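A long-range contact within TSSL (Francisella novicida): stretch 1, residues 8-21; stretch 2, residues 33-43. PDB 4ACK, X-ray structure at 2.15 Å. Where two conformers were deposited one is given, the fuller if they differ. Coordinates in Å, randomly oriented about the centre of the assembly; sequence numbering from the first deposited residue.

Stretch 1 (8-21) EIILDIIKTTREII
Stretch 2 (33-43) YHRNNIRKSIF

Two helices of one chain pack almost antiparallel, their N-to-C directions 168° apart and their axes 10.0 Å from each other at closest approach. Helix 8-20 begins before the first stretch, and helix 33-43 runs past both ends of the second. Three CA-CA pairs set the register: Ile-9 to Ser-41 at 6.5 Å, Ile-13 to Ile-38 at 6.0 Å, and Thr-16 to His-34 at 6.6 Å. As the first helix ascends by four and then three residues, the second descends by three and then four, so each helix presents one heptad-like stripe.

The backbones are helical throughout both elements, with phi mostly between -50° and -65°, and i to i+4 hydrogen bonds such as Ile-13 N to Ile-9 O (3.0 Å) and Ile-42 N to Ile-38 O (2.8 Å). Toward the end of the first helix the ladder loosens: Ile-20 N to Thr-16 O is weak at 3.4 Å.

Apolar packing carries the contact, which buries 474 Å² in all. Ile-13, chi1 m and chi2 t, points toward the partner helix and reaches residues one turn apart on it: its CG2 lies 4.3 Å from Ile-38 CG1, while its CD1 reaches Ile-42 CD1 at 3.4 Å and Ser-41 CB at 3.7 Å. Ile-42 leaves its backbone away from the partner, but its m,m rotamer brings its end back. Ile-38 (m,t) leaves sideways and likewise turns its end inward, placing CD1 3.6 Å from Thr-16 CG2 and 4.4 Å from Ile-20 CD1. Ile-20, also m,t, sets CD1 3.4 Å from His-34 CB.

Two beta-branched side chains of the first helix also meet backbone oxygens of the second. Ile-9 (m,t) rests CG2 3.5 Å from Ser-41 O, and Thr-16, chi1 m, puts CG2 3.6 Å from His-34 O. The same methyl is 3.7 Å from His-34 CD2, approaching the imidazole obliquely, as does Ile-20 CG1; His-34 has chi1 m and chi2 117°.

Polar groups add no hydrogen bond across the interface. Asp-12 OD2 stands 4.3 Å from Ser-41 OG, a proximity rather than a bond. Within the first helix there are two polar side-chain interactions: Thr-17 OG1, with chi1 m, donates to Ile-13 O at 3.0 Å, and Lys-15 NZ forms a long salt bridge with Asp-12 OD1 at 3.9 Å. Thr-17 OG1 also lies 3.9 Å from Ile-38 CD1. The rule to read here is nearly antiparallel packing through apolar and van der Waals contacts, with no hydrogen bond between the helices.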

# COMPACT_ATOMS: atom_id res chain seq x y z
N GLU A 8 -5.02 6.55 10.55
CA GLU A 8 -4.56 5.68 11.63
C GLU A 8 -4.63 4.24 11.20
O GLU A 8 -3.76 3.45 11.49
CB GLU A 8 -5.41 5.86 12.93
CG GLU A 8 -5.01 7.06 13.84
CD GLU A 8 -5.78 7.05 15.22
OE1 GLU A 8 -6.93 6.54 15.29
OE2 GLU A 8 -5.21 7.55 16.22
N ILE A 9 -5.71 3.85 10.57
CA ILE A 9 -5.72 2.50 10.10
C ILE A 9 -4.53 2.19 9.11
O ILE A 9 -3.92 1.13 9.20
CB ILE A 9 -7.03 2.20 9.48
CG1 ILE A 9 -8.14 2.29 10.55
CG2 ILE A 9 -6.98 0.83 8.81
CD1 ILE A 9 -9.55 1.95 9.99
N ILE A 10 -4.22 3.11 8.20
CA ILE A 10 -3.17 2.90 7.21
C ILE A 10 -1.79 2.74 7.94
O ILE A 10 -1.05 1.80 7.67
CB ILE A 10 -3.16 4.06 6.17
CG1 ILE A 10 -4.44 3.97 5.28
CG2 ILE A 10 -1.82 4.13 5.39
CD1 ILE A 10 -4.79 5.34 4.59
N LEU A 11 -1.51 3.64 8.89
CA LEU A 11 -0.39 3.49 9.86
C LEU A 11 -0.37 2.19 10.59
O LEU A 11 0.67 1.57 10.72
CB LEU A 11 -0.38 4.64 10.85
CG LEU A 11 -0.11 5.98 10.17
CD1 LEU A 11 -0.16 7.14 11.21
CD2 LEU A 11 1.24 5.96 9.45
N ASP A 12 -1.53 1.72 11.02
CA ASP A 12 -1.55 0.46 11.73
C ASP A 12 -1.10 -0.72 10.84
O ASP A 12 -0.28 -1.56 11.27
CB ASP A 12 -2.90 0.19 12.39
CG ASP A 12 -2.80 -0.79 13.55
OD1 ASP A 12 -1.81 -0.71 14.32
OD2 ASP A 12 -3.70 -1.65 13.69
N ILE A 13 -1.66 -0.78 9.63
CA ILE A 13 -1.24 -1.74 8.62
C ILE A 13 0.23 -1.59 8.31
O ILE A 13 0.95 -2.56 8.27
CB ILE A 13 -2.10 -1.62 7.34
CG1 ILE A 13 -3.51 -2.10 7.69
CG2 ILE A 13 -1.48 -2.42 6.21
CD1 ILE A 13 -4.64 -1.52 6.79
N ILE A 14 0.71 -0.38 8.13
CA ILE A 14 2.12 -0.28 7.89
C ILE A 14 2.86 -0.99 9.13
O ILE A 14 3.60 -1.98 8.93
CB ILE A 14 2.50 1.15 7.49
CG1 ILE A 14 1.84 1.50 6.13
CG2 ILE A 14 3.97 1.28 7.35
CD1 ILE A 14 2.18 2.94 5.65
N LYS A 15 2.58 -0.58 10.37
CA LYS A 15 3.03 -1.29 11.60
C LYS A 15 2.90 -2.84 11.56
O LYS A 15 3.91 -3.54 11.61
CB LYS A 15 2.35 -0.64 12.86
CG LYS A 15 2.87 -1.07 14.26
CD LYS A 15 2.05 -0.41 15.43
CE LYS A 15 0.71 -1.16 15.69
NZ LYS A 15 0.83 -2.26 16.73
N THR A 16 1.68 -3.39 11.45
CA THR A 16 1.50 -4.86 11.35
C THR A 16 2.39 -5.52 10.24
O THR A 16 2.68 -6.73 10.34
CB THR A 16 0.02 -5.34 11.16
OG1 THR A 16 -0.81 -4.97 12.28
CG2 THR A 16 -0.05 -6.85 10.98
N THR A 17 2.83 -4.72 9.23
CA THR A 17 3.71 -5.17 8.13
C THR A 17 5.18 -5.14 8.51
O THR A 17 5.84 -6.18 8.39
CB THR A 17 3.55 -4.33 6.84
OG1 THR A 17 2.21 -4.47 6.36
CG2 THR A 17 4.56 -4.82 5.75
N ARG A 18 5.66 -3.96 8.91
CA ARG A 18 7.03 -3.70 9.31
C ARG A 18 7.45 -4.52 10.52
O ARG A 18 8.63 -4.52 10.89
CB ARG A 18 7.23 -2.20 9.63
CG ARG A 18 7.44 -1.31 8.39
CD ARG A 18 8.11 0.02 8.74
N GLU A 19 6.47 -5.19 11.12
CA GLU A 19 6.65 -6.06 12.28
C GLU A 19 6.73 -7.50 11.87
O GLU A 19 7.59 -8.23 12.39
CB GLU A 19 5.50 -5.89 13.31
CG GLU A 19 5.94 -5.26 14.67
CD GLU A 19 4.75 -4.81 15.54
OE1 GLU A 19 3.71 -5.52 15.57
OE2 GLU A 19 4.86 -3.72 16.17
N ILE A 20 5.82 -7.92 10.99
CA ILE A 20 5.93 -9.23 10.32
C ILE A 20 7.32 -9.36 9.69
O ILE A 20 7.80 -10.46 9.49
CB ILE A 20 4.88 -9.41 9.20
CG1 ILE A 20 3.51 -9.77 9.78
CG2 ILE A 20 5.31 -10.53 8.22
CD1 ILE A 20 2.34 -9.58 8.78
N ILE A 21 7.94 -8.22 9.42
CA ILE A 21 9.20 -8.15 8.68
C ILE A 21 10.46 -8.20 9.59
O ILE A 21 11.55 -8.54 9.09
CB ILE A 21 9.20 -6.93 7.67
CG1 ILE A 21 8.91 -7.39 6.25
CG2 ILE A 21 10.50 -6.15 7.67
CD1 ILE A 21 7.65 -8.18 6.06
N TYR A 33 -1.96 -14.95 11.39
CA TYR A 33 -2.74 -14.19 12.35
C TYR A 33 -2.64 -12.70 12.02
O TYR A 33 -3.63 -12.01 12.06
CB TYR A 33 -2.32 -14.48 13.78
CG TYR A 33 -2.55 -13.33 14.73
CD1 TYR A 33 -3.78 -13.18 15.38
CD2 TYR A 33 -1.54 -12.38 14.98
CE1 TYR A 33 -4.01 -12.12 16.25
CE2 TYR A 33 -1.76 -11.32 15.85
CZ TYR A 33 -3.01 -11.22 16.49
OH TYR A 33 -3.27 -10.20 17.35
N HIS A 34 -1.45 -12.24 11.67
CA HIS A 34 -1.23 -10.86 11.32
C HIS A 34 -1.85 -10.41 9.98
O HIS A 34 -2.40 -9.33 9.86
CB HIS A 34 0.24 -10.63 11.26
CG HIS A 34 0.86 -10.41 12.60
ND1 HIS A 34 1.80 -11.27 13.14
CD2 HIS A 34 0.69 -9.41 13.49
CE1 HIS A 34 2.18 -10.80 14.32
NE2 HIS A 34 1.53 -9.67 14.56
N ARG A 35 -1.73 -11.27 8.98
CA ARG A 35 -2.50 -11.16 7.77
C ARG A 35 -4.00 -11.02 8.06
O ARG A 35 -4.65 -10.17 7.44
CB ARG A 35 -2.21 -12.37 6.89
CG ARG A 35 -2.99 -12.47 5.61
CD ARG A 35 -2.78 -13.81 4.92
NE ARG A 35 -3.67 -13.86 3.77
CZ ARG A 35 -3.39 -13.31 2.61
NH1 ARG A 35 -2.22 -12.71 2.44
NH2 ARG A 35 -4.28 -13.37 1.62
N ASN A 36 -4.54 -11.85 8.96
CA ASN A 36 -5.96 -11.76 9.39
C ASN A 36 -6.33 -10.40 9.99
O ASN A 36 -7.42 -9.86 9.73
CB ASN A 36 -6.31 -12.88 10.38
CG ASN A 36 -7.82 -12.94 10.75
OD1 ASN A 36 -8.66 -13.18 9.90
ND2 ASN A 36 -8.12 -12.76 12.04
N ASN A 37 -5.43 -9.86 10.81
CA ASN A 37 -5.58 -8.54 11.36
C ASN A 37 -5.61 -7.48 10.26
O ASN A 37 -6.52 -6.65 10.20
CB ASN A 37 -4.43 -8.21 12.29
CG ASN A 37 -4.81 -8.41 13.76
OD1 ASN A 37 -5.38 -9.45 14.15
ND2 ASN A 37 -4.46 -7.42 14.58
N ILE A 38 -4.62 -7.55 9.36
CA ILE A 38 -4.57 -6.69 8.19
C ILE A 38 -5.91 -6.71 7.43
O ILE A 38 -6.48 -5.66 7.17
CB ILE A 38 -3.34 -6.98 7.33
CG1 ILE A 38 -2.12 -6.26 8.00
CG2 ILE A 38 -3.59 -6.52 5.87
CD1 ILE A 38 -0.74 -6.67 7.50
N ARG A 39 -6.45 -7.89 7.17
CA ARG A 39 -7.70 -7.97 6.46
C ARG A 39 -8.92 -7.38 7.19
O ARG A 39 -9.83 -6.79 6.54
CB ARG A 39 -7.98 -9.39 6.01
CG ARG A 39 -6.95 -9.83 4.97
CD ARG A 39 -7.00 -11.32 4.74
NE ARG A 39 -8.16 -11.68 3.94
CZ ARG A 39 -9.20 -12.34 4.41
NH1 ARG A 39 -9.22 -12.71 5.69
NH2 ARG A 39 -10.22 -12.62 3.62
N LYS A 40 -8.93 -7.51 8.52
CA LYS A 40 -9.88 -6.82 9.37
C LYS A 40 -9.71 -5.29 9.27
O LYS A 40 -10.70 -4.58 9.11
CB LYS A 40 -9.77 -7.30 10.82
CG LYS A 40 -10.39 -8.66 11.02
CD LYS A 40 -10.01 -9.23 12.37
CE LYS A 40 -10.48 -8.30 13.47
NZ LYS A 40 -9.64 -8.48 14.69
N SER A 41 -8.49 -4.81 9.38
CA SER A 41 -8.20 -3.40 9.17
C SER A 41 -8.62 -2.85 7.77
O SER A 41 -9.11 -1.74 7.65
CB SER A 41 -6.72 -3.16 9.40
OG SER A 41 -6.48 -3.14 10.78
N ILE A 42 -8.45 -3.66 6.73
CA ILE A 42 -8.86 -3.29 5.39
C ILE A 42 -10.37 -3.16 5.30
O ILE A 42 -10.85 -2.16 4.74
CB ILE A 42 -8.32 -4.24 4.28
CG1 ILE A 42 -6.78 -4.26 4.28
CG2 ILE A 42 -8.89 -3.91 2.86
CD1 ILE A 42 -6.14 -2.92 4.07
N PHE A 43 -11.10 -4.12 5.85
CA PHE A 43 -12.56 -4.04 5.91
C PHE A 43 -13.11 -2.72 6.49
O PHE A 43 -14.00 -2.10 5.88
CB PHE A 43 -13.20 -5.18 6.68
CG PHE A 43 -14.71 -5.08 6.73
CD1 PHE A 43 -15.35 -4.29 7.69
CD2 PHE A 43 -15.50 -5.69 5.73
CE1 PHE A 43 -16.75 -4.14 7.70
CE2 PHE A 43 -16.93 -5.56 5.73
CZ PHE A 43 -17.54 -4.79 6.72